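Local coordinates for protein aeromonas extracellular serine protease (Aeromonas sobria, PDB 3WQB) that preferentially cleaves peptide bonds after paired basic residues, one of them lysine, as a secreted calcium-binding kexin-like serine protease and probable virulence factor, at residues V436-Q441 with L590-H595; S251-L256 with T471-Q476; G66-G71 with A136-L141; H85-D90 with V126-G131; N457-S462 with E550-A555. The protein carries 1 engineered substitution. All blocks are in the same frame, centred on the assembly; numbering follows the deposited sequence.

Contact 1 (V436-Q441 with L590-H595)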
# COMPACT_ATOMS: atom_id res chain seq x y z
N VAL A 436 20.81 -5.51 7.79
CA VAL A 436 21.46 -4.44 8.51
C VAL A 436 20.68 -3.16 8.22
O VAL A 436 20.43 -2.80 7.06
CB VAL A 436 22.92 -4.26 8.03
CG1 VAL A 436 23.56 -3.03 8.68
CG2 VAL A 436 23.74 -5.51 8.33
N GLN A 437 20.25 -2.50 9.29
CA GLN A 437 19.59 -1.21 9.19
C GLN A 437 20.57 -0.16 9.71
O GLN A 437 20.79 -0.05 10.93
CB GLN A 437 18.31 -1.22 10.02
CG GLN A 437 17.33 -2.29 9.59
CD GLN A 437 16.13 -2.37 10.49
OE1 GLN A 437 15.33 -1.43 10.54
NE2 GLN A 437 15.98 -3.48 11.20
N LEU A 438 21.17 0.58 8.79
CA LEU A 438 22.16 1.57 9.20
C LEU A 438 21.49 2.67 10.00
O LEU A 438 20.32 2.99 9.78
CB LEU A 438 22.90 2.16 7.99
CG LEU A 438 23.82 1.23 7.19
CD1 LEU A 438 24.50 2.00 6.07
CD2 LEU A 438 24.87 0.58 8.08
N PRO A 439 22.22 3.26 10.96
CA PRO A 439 21.65 4.38 11.70
C PRO A 439 21.23 5.50 10.74
O PRO A 439 21.90 5.74 9.74
CB PRO A 439 22.80 4.84 12.59
CG PRO A 439 23.68 3.65 12.73
CD PRO A 439 23.58 2.92 11.43
N TRP A 440 20.12 6.15 11.05
CA TRP A 440 19.70 7.36 10.33
C TRP A 440 20.85 8.37 10.37
O TRP A 440 21.49 8.55 11.42
CB TRP A 440 18.47 7.98 10.99
CG TRP A 440 17.17 7.30 10.72
CD1 TRP A 440 16.51 6.44 11.55
CD2 TRP A 440 16.34 7.44 9.55
NE1 TRP A 440 15.34 6.03 10.97
CE2 TRP A 440 15.20 6.63 9.75
CE3 TRP A 440 16.46 8.16 8.36
CZ2 TRP A 440 14.19 6.52 8.79
CZ3 TRP A 440 15.45 8.07 7.41
CH2 TRP A 440 14.33 7.25 7.63
N GLN A 441 21.13 8.97 9.22
CA GLN A 441 22.06 10.08 9.12
C GLN A 441 21.27 11.32 8.78
O GLN A 441 20.64 11.39 7.72
CB GLN A 441 23.12 9.83 8.05
CG GLN A 441 24.11 8.78 8.44
CD GLN A 441 25.34 8.73 7.56
OE1 GLN A 441 25.58 9.59 6.69
NE2 GLN A 441 26.14 7.71 7.78
N LEU A 590 18.77 10.06 5.93
CA LEU A 590 18.93 8.89 5.07
C LEU A 590 19.14 7.64 5.91
O LEU A 590 19.98 7.62 6.81
CB LEU A 590 20.13 9.08 4.13
CG LEU A 590 20.51 7.92 3.21
CD1 LEU A 590 19.39 7.61 2.21
CD2 LEU A 590 21.80 8.23 2.48
N ARG A 591 18.36 6.60 5.59
CA ARG A 591 18.57 5.29 6.18
C ARG A 591 18.76 4.25 5.09
O ARG A 591 17.89 4.07 4.23
CB ARG A 591 17.43 4.88 7.11
CG ARG A 591 17.74 3.58 7.83
CD ARG A 591 16.78 3.31 8.94
NE ARG A 591 17.50 2.73 10.07
CZ ARG A 591 16.94 2.37 11.21
NH1 ARG A 591 15.63 2.50 11.39
NH2 ARG A 591 17.70 1.86 12.18
N VAL A 592 19.90 3.58 5.12
CA VAL A 592 20.15 2.47 4.20
C VAL A 592 19.82 1.14 4.89
O VAL A 592 20.29 0.86 5.99
CB VAL A 592 21.61 2.49 3.70
CG1 VAL A 592 21.83 1.37 2.71
CG2 VAL A 592 21.93 3.82 3.03
N LEU A 593 18.99 0.33 4.23
CA LEU A 593 18.65 -1.02 4.68
C LEU A 593 19.26 -2.01 3.70
O LEU A 593 19.04 -1.90 2.49
CB LEU A 593 17.13 -1.20 4.73
CG LEU A 593 16.37 -0.25 5.66
CD1 LEU A 593 15.94 1.01 4.94
CD2 LEU A 593 15.17 -0.98 6.22
N GLY A 594 20.06 -2.95 4.19
CA GLY A 594 20.69 -3.88 3.29
C GLY A 594 21.38 -4.99 4.04
O GLY A 594 20.94 -5.41 5.10
N HIS A 595 22.47 -5.48 3.47
CA HIS A 595 23.19 -6.58 4.10
C HIS A 595 24.66 -6.53 3.75
O HIS A 595 25.08 -5.88 2.80
CB HIS A 595 22.58 -7.93 3.70
CG HIS A 595 22.60 -8.20 2.23
ND1 HIS A 595 21.58 -7.82 1.38
CD2 HIS A 595 23.54 -8.79 1.45
CE1 HIS A 595 21.89 -8.16 0.14
NE2 HIS A 595 23.07 -8.76 0.16
O HOH W 1 21.79 5.27 6.82

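Contact 2 (S251-L256 with T471-Q476)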
# COMPACT_ATOMS: atom_id res chain seq x y z
N SER A 251 6.08 3.51 3.07
CA SER A 251 7.55 3.65 3.06
C SER A 251 8.21 2.98 4.27
O SER A 251 9.38 3.26 4.56
CB SER A 251 7.96 5.13 2.96
OG SER A 251 7.39 5.87 4.04
N ASN A 252 7.49 2.09 4.94
CA ASN A 252 8.02 1.48 6.16
C ASN A 252 8.92 0.28 5.96
O ASN A 252 9.34 -0.34 6.94
CB ASN A 252 6.91 1.14 7.16
CG ASN A 252 6.10 -0.07 6.75
OD1 ASN A 252 6.26 -0.60 5.66
ND2 ASN A 252 5.23 -0.52 7.65
N PHE A 253 9.21 -0.05 4.70
CA PHE A 253 10.05 -1.20 4.31
C PHE A 253 9.40 -2.56 4.53
O PHE A 253 9.44 -3.39 3.64
CB PHE A 253 11.44 -1.16 4.98
CG PHE A 253 12.31 -2.33 4.63
CD1 PHE A 253 12.85 -2.45 3.35
CD2 PHE A 253 12.58 -3.32 5.57
CE1 PHE A 253 13.66 -3.52 3.02
CE2 PHE A 253 13.38 -4.41 5.24
CZ PHE A 253 13.93 -4.50 3.97
N TRP A 254 8.80 -2.77 5.70
CA TRP A 254 8.17 -4.06 6.02
C TRP A 254 7.02 -4.36 5.06
O TRP A 254 6.77 -5.52 4.73
CB TRP A 254 7.71 -4.11 7.48
CG TRP A 254 8.79 -3.58 8.37
CD1 TRP A 254 8.75 -2.43 9.10
CD2 TRP A 254 10.11 -4.12 8.54
NE1 TRP A 254 9.96 -2.24 9.75
CE2 TRP A 254 10.81 -3.26 9.41
CE3 TRP A 254 10.77 -5.27 8.05
CZ2 TRP A 254 12.14 -3.50 9.80
CZ3 TRP A 254 12.09 -5.52 8.45
CH2 TRP A 254 12.75 -4.63 9.31
N ASN A 255 6.34 -3.31 4.59
CA ASN A 255 5.31 -3.48 3.57
C ASN A 255 5.93 -3.69 2.20
O ASN A 255 6.76 -2.88 1.77
CB ASN A 255 4.43 -2.24 3.51
CG ASN A 255 3.37 -2.23 4.58
OD1 ASN A 255 2.86 -3.28 4.95
ND2 ASN A 255 3.02 -1.04 5.07
N LEU A 256 5.53 -4.78 1.54
CA LEU A 256 5.82 -4.98 0.13
C LEU A 256 4.68 -4.31 -0.63
O LEU A 256 3.55 -4.81 -0.64
CB LEU A 256 5.88 -6.48 -0.18
CG LEU A 256 6.47 -6.92 -1.53
CD1 LEU A 256 6.74 -8.41 -1.55
CD2 LEU A 256 5.55 -6.53 -2.67
N THR A 471 25.51 -3.84 0.81
CA THR A 471 24.71 -4.03 -0.38
C THR A 471 23.31 -3.55 -0.04
O THR A 471 22.71 -3.99 0.93
CB THR A 471 24.69 -5.50 -0.79
OG1 THR A 471 26.03 -5.89 -1.11
CG2 THR A 471 23.77 -5.73 -2.00
N VAL A 472 22.81 -2.62 -0.85
CA VAL A 472 21.52 -1.98 -0.60
C VAL A 472 20.37 -2.91 -0.93
O VAL A 472 20.39 -3.64 -1.93
CB VAL A 472 21.37 -0.69 -1.45
CG1 VAL A 472 19.99 -0.06 -1.24
CG2 VAL A 472 22.46 0.32 -1.13
N GLU A 473 19.35 -2.89 -0.08
CA GLU A 473 18.05 -3.43 -0.45
C GLU A 473 17.10 -2.27 -0.69
O GLU A 473 16.57 -2.11 -1.80
CB GLU A 473 17.52 -4.41 0.61
CG GLU A 473 18.35 -5.70 0.67
CD GLU A 473 18.20 -6.47 1.97
OE1 GLU A 473 17.07 -6.61 2.48
OE2 GLU A 473 19.23 -6.95 2.47
N ALA A 474 16.90 -1.43 0.33
CA ALA A 474 16.03 -0.27 0.18
C ALA A 474 16.66 0.91 0.88
O ALA A 474 17.53 0.74 1.75
CB ALA A 474 14.64 -0.55 0.74
N VAL A 475 16.25 2.10 0.48
CA VAL A 475 16.61 3.32 1.20
C VAL A 475 15.37 4.08 1.63
O VAL A 475 14.39 4.18 0.87
CB VAL A 475 17.57 4.26 0.39
CG1 VAL A 475 18.89 3.57 0.11
CG2 VAL A 475 16.94 4.73 -0.90
N GLN A 476 15.41 4.60 2.85
CA GLN A 476 14.39 5.50 3.35
C GLN A 476 14.99 6.88 3.50
O GLN A 476 16.16 7.03 3.87
CB GLN A 476 13.86 5.04 4.70
CG GLN A 476 13.10 3.72 4.66
CD GLN A 476 12.84 3.18 6.04
OE1 GLN A 476 13.74 3.12 6.87
NE2 GLN A 476 11.60 2.75 6.28
O HOH W 2 10.81 1.08 8.69

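Contact 3 (G66-G71 with A136-L141)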
# COMPACT_ATOMS: atom_id res chain seq x y z
N GLY A 66 1.85 -29.11 -8.07
CA GLY A 66 1.28 -29.27 -6.74
C GLY A 66 1.73 -28.24 -5.72
O GLY A 66 1.51 -28.42 -4.52
N VAL A 67 2.36 -27.16 -6.19
CA VAL A 67 2.67 -26.00 -5.34
C VAL A 67 1.41 -25.14 -5.25
O VAL A 67 1.02 -24.47 -6.20
CB VAL A 67 3.86 -25.19 -5.90
CG1 VAL A 67 4.12 -23.96 -5.03
CG2 VAL A 67 5.13 -26.05 -6.00
N LEU A 68 0.78 -25.17 -4.08
CA LEU A 68 -0.57 -24.65 -3.92
C LEU A 68 -0.80 -23.85 -2.64
O LEU A 68 -1.94 -23.52 -2.31
CB LEU A 68 -1.59 -25.80 -4.02
CG LEU A 68 -1.71 -26.55 -5.35
CD1 LEU A 68 -2.63 -27.74 -5.20
CD2 LEU A 68 -2.18 -25.64 -6.48
N GLY A 69 0.27 -23.53 -1.92
CA GLY A 69 0.13 -22.74 -0.71
C GLY A 69 -0.11 -23.53 0.57
O GLY A 69 -0.39 -22.95 1.61
N GLN A 70 0.00 -24.85 0.48
CA GLN A 70 -0.20 -25.72 1.64
C GLN A 70 0.71 -25.33 2.81
O GLN A 70 1.90 -25.07 2.63
CB GLN A 70 0.01 -27.20 1.25
CG GLN A 70 1.37 -27.57 0.62
CD GLN A 70 1.42 -27.48 -0.91
OE1 GLN A 70 0.75 -26.66 -1.54
NE2 GLN A 70 2.24 -28.33 -1.52
N GLY A 71 0.11 -25.23 3.99
CA GLY A 71 0.84 -24.91 5.22
C GLY A 71 1.03 -23.43 5.46
O GLY A 71 1.63 -23.05 6.47
N ALA A 136 -3.46 -19.70 -4.44
CA ALA A 136 -2.85 -20.59 -3.46
C ALA A 136 -4.01 -21.31 -2.75
O ALA A 136 -4.32 -21.01 -1.58
CB ALA A 136 -2.00 -19.79 -2.48
N PRO A 137 -4.65 -22.26 -3.45
CA PRO A 137 -5.91 -22.82 -2.98
C PRO A 137 -5.79 -23.77 -1.79
O PRO A 137 -6.80 -24.28 -1.30
CB PRO A 137 -6.46 -23.55 -4.21
CG PRO A 137 -5.25 -23.95 -4.96
CD PRO A 137 -4.24 -22.84 -4.74
N ARG A 138 -4.57 -23.99 -1.30
CA ARG A 138 -4.39 -24.75 -0.07
C ARG A 138 -3.93 -23.89 1.11
O ARG A 138 -3.71 -24.41 2.21
CB ARG A 138 -3.47 -25.96 -0.30
CG ARG A 138 -4.03 -26.99 -1.29
CD ARG A 138 -3.16 -28.24 -1.35
NE ARG A 138 -3.13 -28.92 -0.06
CZ ARG A 138 -2.19 -29.77 0.34
NH1 ARG A 138 -1.16 -30.07 -0.44
NH2 ARG A 138 -2.28 -30.32 1.54
N ALA A 139 -3.80 -22.59 0.88
CA ALA A 139 -3.49 -21.67 1.98
C ALA A 139 -4.69 -21.55 2.93
O ALA A 139 -5.83 -21.83 2.54
CB ALA A 139 -3.08 -20.31 1.43
N GLN A 140 -4.42 -21.14 4.16
CA GLN A 140 -5.47 -21.01 5.19
C GLN A 140 -5.69 -19.55 5.54
O GLN A 140 -4.74 -18.80 5.73
CB GLN A 140 -5.11 -21.80 6.44
CG GLN A 140 -5.05 -23.31 6.22
CD GLN A 140 -6.30 -24.02 6.68
OE1 GLN A 140 -7.26 -24.19 5.93
NE2 GLN A 140 -6.30 -24.47 7.94
N LEU A 141 -6.96 -19.16 5.64
CA LEU A 141 -7.34 -17.76 5.84
C LEU A 141 -7.88 -17.44 7.22
O LEU A 141 -8.59 -18.26 7.83
CB LEU A 141 -8.44 -17.37 4.84
CG LEU A 141 -8.15 -17.50 3.36
CD1 LEU A 141 -9.48 -17.50 2.60
CD2 LEU A 141 -7.24 -16.36 2.92
O HOH W 3 -2.54 -25.10 4.54

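Contact 4 (H85-D90 with V126-G131). With CA (calcium ion), chain C.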
# COMPACT_ATOMS: atom_id res chain seq x y z
N HIS A 85 -18.81 -19.00 3.12
CA HIS A 85 -18.87 -19.13 1.66
C HIS A 85 -18.46 -20.54 1.25
O HIS A 85 -17.45 -21.05 1.73
CB HIS A 85 -17.90 -18.14 1.01
CG HIS A 85 -18.16 -17.94 -0.46
ND1 HIS A 85 -17.89 -18.91 -1.41
CD2 HIS A 85 -18.70 -16.90 -1.12
CE1 HIS A 85 -18.24 -18.45 -2.60
NE2 HIS A 85 -18.72 -17.23 -2.45
N PRO A 86 -19.24 -21.17 0.35
CA PRO A 86 -18.94 -22.56 -0.00
C PRO A 86 -17.59 -22.76 -0.68
O PRO A 86 -17.02 -23.86 -0.61
CB PRO A 86 -20.08 -22.94 -0.97
CG PRO A 86 -20.68 -21.66 -1.41
CD PRO A 86 -20.48 -20.68 -0.29
N ASP A 87 -17.05 -21.69 -1.27
CA ASP A 87 -15.75 -21.78 -1.94
C ASP A 87 -14.62 -21.18 -1.11
O ASP A 87 -13.52 -21.01 -1.62
CB ASP A 87 -15.81 -21.16 -3.35
CG ASP A 87 -15.01 -21.96 -4.37
OD1 ASP A 87 -14.69 -23.15 -4.11
OD2 ASP A 87 -14.70 -21.41 -5.45
N LEU A 88 -14.90 -20.88 0.17
CA LEU A 88 -13.87 -20.40 1.11
C LEU A 88 -13.77 -21.20 2.40
O LEU A 88 -12.69 -21.31 2.98
CB LEU A 88 -14.08 -18.92 1.46
CG LEU A 88 -13.98 -17.93 0.30
CD1 LEU A 88 -14.45 -16.55 0.74
CD2 LEU A 88 -12.56 -17.85 -0.25
N ALA A 89 -14.90 -21.73 2.86
CA ALA A 89 -15.02 -22.30 4.20
C ALA A 89 -13.95 -23.33 4.53
O ALA A 89 -13.39 -23.31 5.63
CB ALA A 89 -16.42 -22.89 4.41
N ASP A 90 -13.67 -24.23 3.58
CA ASP A 90 -12.68 -25.28 3.83
C ASP A 90 -11.29 -24.73 4.13
O ASP A 90 -10.46 -25.42 4.73
CB ASP A 90 -12.57 -26.25 2.64
CG ASP A 90 -13.78 -27.15 2.49
OD1 ASP A 90 -14.62 -27.22 3.42
OD2 ASP A 90 -13.88 -27.81 1.43
N VAL A 126 -11.29 -22.30 -2.82
CA VAL A 126 -11.04 -23.74 -2.71
C VAL A 126 -10.98 -24.40 -4.09
O VAL A 126 -11.74 -24.05 -5.00
CB VAL A 126 -12.12 -24.40 -1.80
CG1 VAL A 126 -11.94 -25.91 -1.71
CG2 VAL A 126 -12.05 -23.78 -0.42
N ASP A 127 -10.04 -25.33 -4.24
CA ASP A 127 -9.92 -26.11 -5.46
C ASP A 127 -10.89 -27.30 -5.39
O ASP A 127 -10.64 -28.28 -4.70
CB ASP A 127 -8.49 -26.60 -5.63
CG ASP A 127 -8.23 -27.22 -6.98
OD1 ASP A 127 -9.00 -26.97 -7.92
OD2 ASP A 127 -7.21 -27.94 -7.10
N ASN A 128 -12.00 -27.17 -6.10
CA ASN A 128 -13.08 -28.16 -6.02
C ASN A 128 -13.87 -28.13 -7.34
O ASN A 128 -13.28 -27.89 -8.40
CB ASN A 128 -13.96 -27.89 -4.79
CG ASN A 128 -14.45 -26.45 -4.72
OD1 ASN A 128 -14.42 -25.73 -5.73
ND2 ASN A 128 -14.90 -26.02 -3.55
N ALA A 129 -15.18 -28.37 -7.28
CA ALA A 129 -15.99 -28.39 -8.50
C ALA A 129 -16.95 -27.21 -8.61
O ALA A 129 -17.87 -27.20 -9.45
CB ALA A 129 -16.75 -29.71 -8.61
N ILE A 130 -16.73 -26.19 -7.77
CA ILE A 130 -17.55 -24.98 -7.79
C ILE A 130 -16.70 -23.73 -7.93
O ILE A 130 -15.51 -23.73 -7.59
CB ILE A 130 -18.48 -24.86 -6.55
CG1 ILE A 130 -17.67 -24.79 -5.25
CG2 ILE A 130 -19.48 -26.02 -6.51
CD1 ILE A 130 -18.47 -24.35 -4.03
N GLY A 131 -17.29 -22.66 -8.45
CA GLY A 131 -16.67 -21.35 -8.41
C GLY A 131 -15.32 -21.24 -9.07
O GLY A 131 -15.11 -21.73 -10.18
CA CA C . -13.61 -23.54 -6.24
O HOH W 4 -15.07 -27.69 -1.17

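Contact 5 (N457-S462 with E550-A555). With CA (calcium ion), chain D.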
# COMPACT_ATOMS: atom_id res chain seq x y z
N ASN A 457 16.55 26.96 -11.70
CA ASN A 457 17.49 26.64 -12.77
C ASN A 457 18.14 25.28 -12.61
O ASN A 457 18.55 24.66 -13.59
CB ASN A 457 18.57 27.71 -12.87
CG ASN A 457 18.15 28.85 -13.76
OD1 ASN A 457 17.62 28.64 -14.85
ND2 ASN A 457 18.40 30.07 -13.31
N SER A 458 18.24 24.83 -11.36
CA SER A 458 18.82 23.55 -11.02
C SER A 458 18.26 23.15 -9.66
O SER A 458 17.70 23.98 -8.96
CB SER A 458 20.35 23.64 -10.95
OG SER A 458 20.77 24.50 -9.91
N PRO A 459 18.41 21.87 -9.29
CA PRO A 459 17.89 21.43 -8.00
C PRO A 459 18.62 22.04 -6.81
O PRO A 459 19.80 22.37 -6.89
CB PRO A 459 18.13 19.92 -8.01
CG PRO A 459 18.22 19.55 -9.45
CD PRO A 459 18.86 20.73 -10.11
N THR A 460 17.88 22.20 -5.73
CA THR A 460 18.45 22.43 -4.42
C THR A 460 18.97 21.07 -3.97
O THR A 460 18.22 20.10 -3.93
CB THR A 460 17.36 22.94 -3.47
OG1 THR A 460 16.80 24.13 -4.03
CG2 THR A 460 17.91 23.22 -2.08
N SER A 461 20.25 20.99 -3.64
CA SER A 461 20.90 19.71 -3.41
C SER A 461 21.58 19.64 -2.07
O SER A 461 22.11 20.63 -1.57
CB SER A 461 21.94 19.44 -4.51
OG SER A 461 21.34 19.51 -5.81
N SER A 462 21.59 18.44 -1.51
CA SER A 462 22.29 18.17 -0.26
C SER A 462 22.83 16.76 -0.29
O SER A 462 22.14 15.83 -0.71
CB SER A 462 21.34 18.40 0.92
OG SER A 462 21.92 18.02 2.15
N GLU A 550 17.89 15.84 -4.15
CA GLU A 550 17.67 16.97 -5.04
C GLU A 550 16.21 17.37 -4.94
O GLU A 550 15.33 16.52 -5.02
CB GLU A 550 18.00 16.59 -6.48
CG GLU A 550 19.48 16.39 -6.74
CD GLU A 550 19.82 16.15 -8.20
OE1 GLU A 550 18.91 16.01 -9.05
OE2 GLU A 550 21.03 16.12 -8.50
N VAL A 551 15.94 18.67 -4.76
CA VAL A 551 14.57 19.18 -4.68
C VAL A 551 14.47 20.38 -5.63
O VAL A 551 15.29 21.29 -5.54
CB VAL A 551 14.20 19.63 -3.25
CG1 VAL A 551 12.79 20.21 -3.20
CG2 VAL A 551 14.34 18.46 -2.27
N THR A 552 13.49 20.36 -6.53
CA THR A 552 13.29 21.46 -7.49
C THR A 552 11.82 21.86 -7.52
O THR A 552 10.94 21.01 -7.52
CB THR A 552 13.68 21.04 -8.92
OG1 THR A 552 14.96 20.38 -8.91
CG2 THR A 552 13.78 22.25 -9.82
N ASP A 553 11.58 23.17 -7.55
CA ASP A 553 10.25 23.71 -7.83
C ASP A 553 10.14 23.82 -9.35
O ASP A 553 10.91 24.56 -9.98
CB ASP A 553 10.10 25.07 -7.12
CG ASP A 553 8.78 25.79 -7.44
OD1 ASP A 553 8.20 25.62 -8.54
OD2 ASP A 553 8.32 26.56 -6.59
N VAL A 554 9.22 23.07 -9.94
CA VAL A 554 9.17 22.91 -11.39
C VAL A 554 7.91 23.51 -12.04
O VAL A 554 7.52 23.09 -13.12
CB VAL A 554 9.31 21.41 -11.83
CG1 VAL A 554 10.65 20.83 -11.37
CG2 VAL A 554 8.13 20.57 -11.32
N ALA A 555 7.28 24.47 -11.36
CA ALA A 555 6.07 25.08 -11.92
C ALA A 555 5.77 26.44 -11.34
O ALA A 555 5.85 26.64 -10.12
CB ALA A 555 4.87 24.16 -11.71
CA CA D . 6.38 27.31 -7.96

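Contact 1 (V436-Q441 with L590-H595)
Val-436 and Gly-594 form the hydrogen-bonded antiparallel pair that joins the first strand of the P-domain to its last, 583-595. Val-436 N reaches Gly-594 O at 2.7 Å, and Gly-594 N answers to Val-436 O. A second such pair, Gln-441 with Leu-590, closes the far end. The register slips by one between them, because 438-440 leaves the strand around Pro-439. Leu-438 N still donates to Val-592 O, 2.9 Å and nearly along the C=O axis, and a water fills in beyond it, donating to Pro-439 O and Leu-590 O and accepting from Val-592 N. Arg-591 reaches into this looped part. Its CG lies anti to the backbone N (chi1 -174°), and the chain then bends at chi3. NE donates to Leu-438 O at 2.8 Å with the oxygen close to the guanidinium plane. Trp-440 CD1 lies over one guanidinium face and Gln-437 CB and OE1 over the other, off centre, while the amide NE2 of Gln-437 bonds to Glu-201 of the catalytic domain. Further back along the same arginine, CB sits over the six-membered ring of Trp-440, a CH-pi contact 3.6 Å from the centroid. With the indole plane 37° from the guanidinium plane, the two groups are not a flat stack. On the opposite side of the strand Leu-438 and Val-592 run side by side, CD1 to CB 3.8 Å. Antiparallel pairing of the first and last strands, broken by a short loop, belongs to the beta-sandwich P-domain of the kexin/furin proteases.

Contact 2 (S251-L256 with T471-Q476)
Phe-253 of the subtilisin domain pushes its ring against Ala-474 of the P-domain, and this is the tight half of the contact. CG is anti to the backbone N (chi1 179°), which carries the ring out toward strand 471-482. CD1 comes to 3.7 Å from Ala-474 CB and CE1 is only slightly farther, the methyl approaching obliquely. At the ring's edge lies Glu-473 OE1, 4.1 Å from CZ. That carboxylate has stronger partners: OE2 takes a hydrogen bond from His-595 ND1 and a salt bridge from Arg-359. Arg-362 makes a cation-pi contact with Phe-253, and Leu-534 and Leu-593 also touch the Phe-253 side chain, which thus meets apolar and charged groups of both domains. The other half is polar and more loosely filled. The extended side chain of Gln-476 brings NE2 to Ser-251 O at 2.9 Å; the bond is in the carbonyl plane and close to the amide plane. The same nitrogen donates to a water at 3.0 Å, and this water in turn donates to Asn-252 O, so one amide group serves two successive carbonyls, the second through water. The same loop is bent by Asn-252 OD1, which accepts from Asn-255 N at 2.9 Å, an Asx motif where the chain leads into the central parallel sheet. Across the way, Glu-473 and Ala-474 both face Leu-593, a classic beta bulge. This is the interface between the subtilisin and P-domains, typical of the kexin/furin branch of the S8 family.

Contact 3 (G66-G71 with A136-L141)
Leu-68 O accepts a 2.9 Å hydrogen bond from Arg-138 N, setting the loop 66-71 against the type I turn that runs from Ala-136 to Ala-139. Gly-69 lies with its CA 4.0 Å from Ala-136 CB, a place where a side chain would clash, and its backbone angles also call for glycine. Gly-69 O meets the CA-H of Ala-139, and a water joins Gly-71 N to Arg-138 O. Among the side chains, Leu-68 turns CD2 to Pro-137 CG at 3.8 Å and CD1, with CB behind it, to the aliphatic part of Arg-138. The arginine then bends at chi3 and lays its guanidinium over Gln-70, whose CB sits 3.4 Å above the plane, over its centre. Gln-70 bends at chi2 (-91°), and its amide turns back on its own loop: OE1 accepts from Leu-68 N and NE2 donates to Gly-66 O at 3.1 Å. Gly-66 is the C-prime residue of the Schellman motif ending helix 60-64. A loop that follows a Schellman-terminated helix, packed on a type I turn, both leading into neighbouring strands 73-77 and 140-144, is part of the alpha/beta subtilisin fold.

Contact 4 (H85-D90 with V126-G131)
Asp-87 and the loop 126-131 share a calcium ion, and metal bonds dominate the contact. The carboxylate of Asp-87 is bidentate, OD1 at 2.4 Å and OD2 at 2.5 Å from the calcium ion. Val-126 O, Asn-128 OD1 and Ile-130 O bind it from the other loop, with Asn-29 and Thr-132 completing the site. Hydrogen bonds hold the ligands in place. Asn-128 ND2 donates to Asp-87 OD1 at 2.9 Å; the bond is bent, 138° at the hydrogen, and the amide and carboxylate are nearly coplanar (11°). ND2 bonds the aspartate while OD1 binds the calcium, so both ends of the amide are used. Its OD1 also accepts from Ile-130 N, an Asx turn in which the donor stands above the carbonyl plane. The backbone pair Val-126 N to Asp-87 O, 2.8 Å, ties the loops directly, and a water links Asp-90 OD2 to Asn-128 ND2. Apart from the metal, Ile-130 CD1 packs on Pro-86 CB at 3.7 Å, and Val-126 CG2 lies against Asp-90 CB and the Asp-87 carbonyl. Gly-131 passes close to Asp-87 OD2, where a CB would clash. Oxygens packed this closely would probably repel one another without the cation, consistent with calcium holding the two loops together.

Contact 5 (N457-S462 with E550-A555)
Glu-550, Pro-459 and Thr-460 carry most of this strand pairing at the edge of a P-domain sheet. Pro-459 lies alongside Glu-550, both side chains pointing the same way. Its CB is 3.7 Å from Glu-550 CB, and CG comes to 3.6 Å from OE1, so the ring comes up to one carboxylate oxygen. The acid's charge is met by others: OE1 by Arg-500 and OE2 by Arg-548, both salt bridges. Thr-552 OG1 also meets Pro-459, 3.2 Å from its CA and 3.3 Å from its CB; OG1 lies anti to the carbonyl carbon (chi1 -47°), the side facing the proline. Thr-460 is the residue that binds the backbones. It forms a hydrogen-bonded antiparallel pair with Val-551, Thr-460 N to Val-551 O and Val-551 N to Thr-460 O, each 2.8 Å. The Glu-550 CA-H leans on Thr-460 O at 3.4 Å. Ser-461 pairs with Glu-550 without hydrogen bonds, its OG 3.7 Å from Glu-550 CG. Past this pairing the strand 550-553 runs on to a calcium ion, which Asp-553 grips through both carboxylate oxygens and Ala-555 through its carbonyl; Asp-553 OD1 also accepts from Ala-555 N, an Asx turn. Asp-454, Asp-488, Asn-578 and Asn-579 complete the site. The pairing thus leads strand 545-553 to the calcium site, and backbone bonds and metal ligands, a few residues apart, probably fix the same strand together.

In the fold
Contact 2 is the one in which every touching residue is buried: it lies between the two domains and touches contact 1, since strands 471-482 and 583-595 are neighbours in one P-domain sheet. Contacts 1 and 5 are both antiparallel strand pairings of the P-domain, contact 5 nested in the loop closed by contact 1, with centres about 25 Å apart; both are partly buried. Contacts 3 and 4 lie in the catalytic domain, also partly buried, contact 4 nested within contact 3 and touching it. Metal chemistry marks contact 4, where calcium bridges both segments, and contact 5, where it binds one segment. Contact 3 has no metal and joins a loop to a turn by one backbone bond and by side-chain packing.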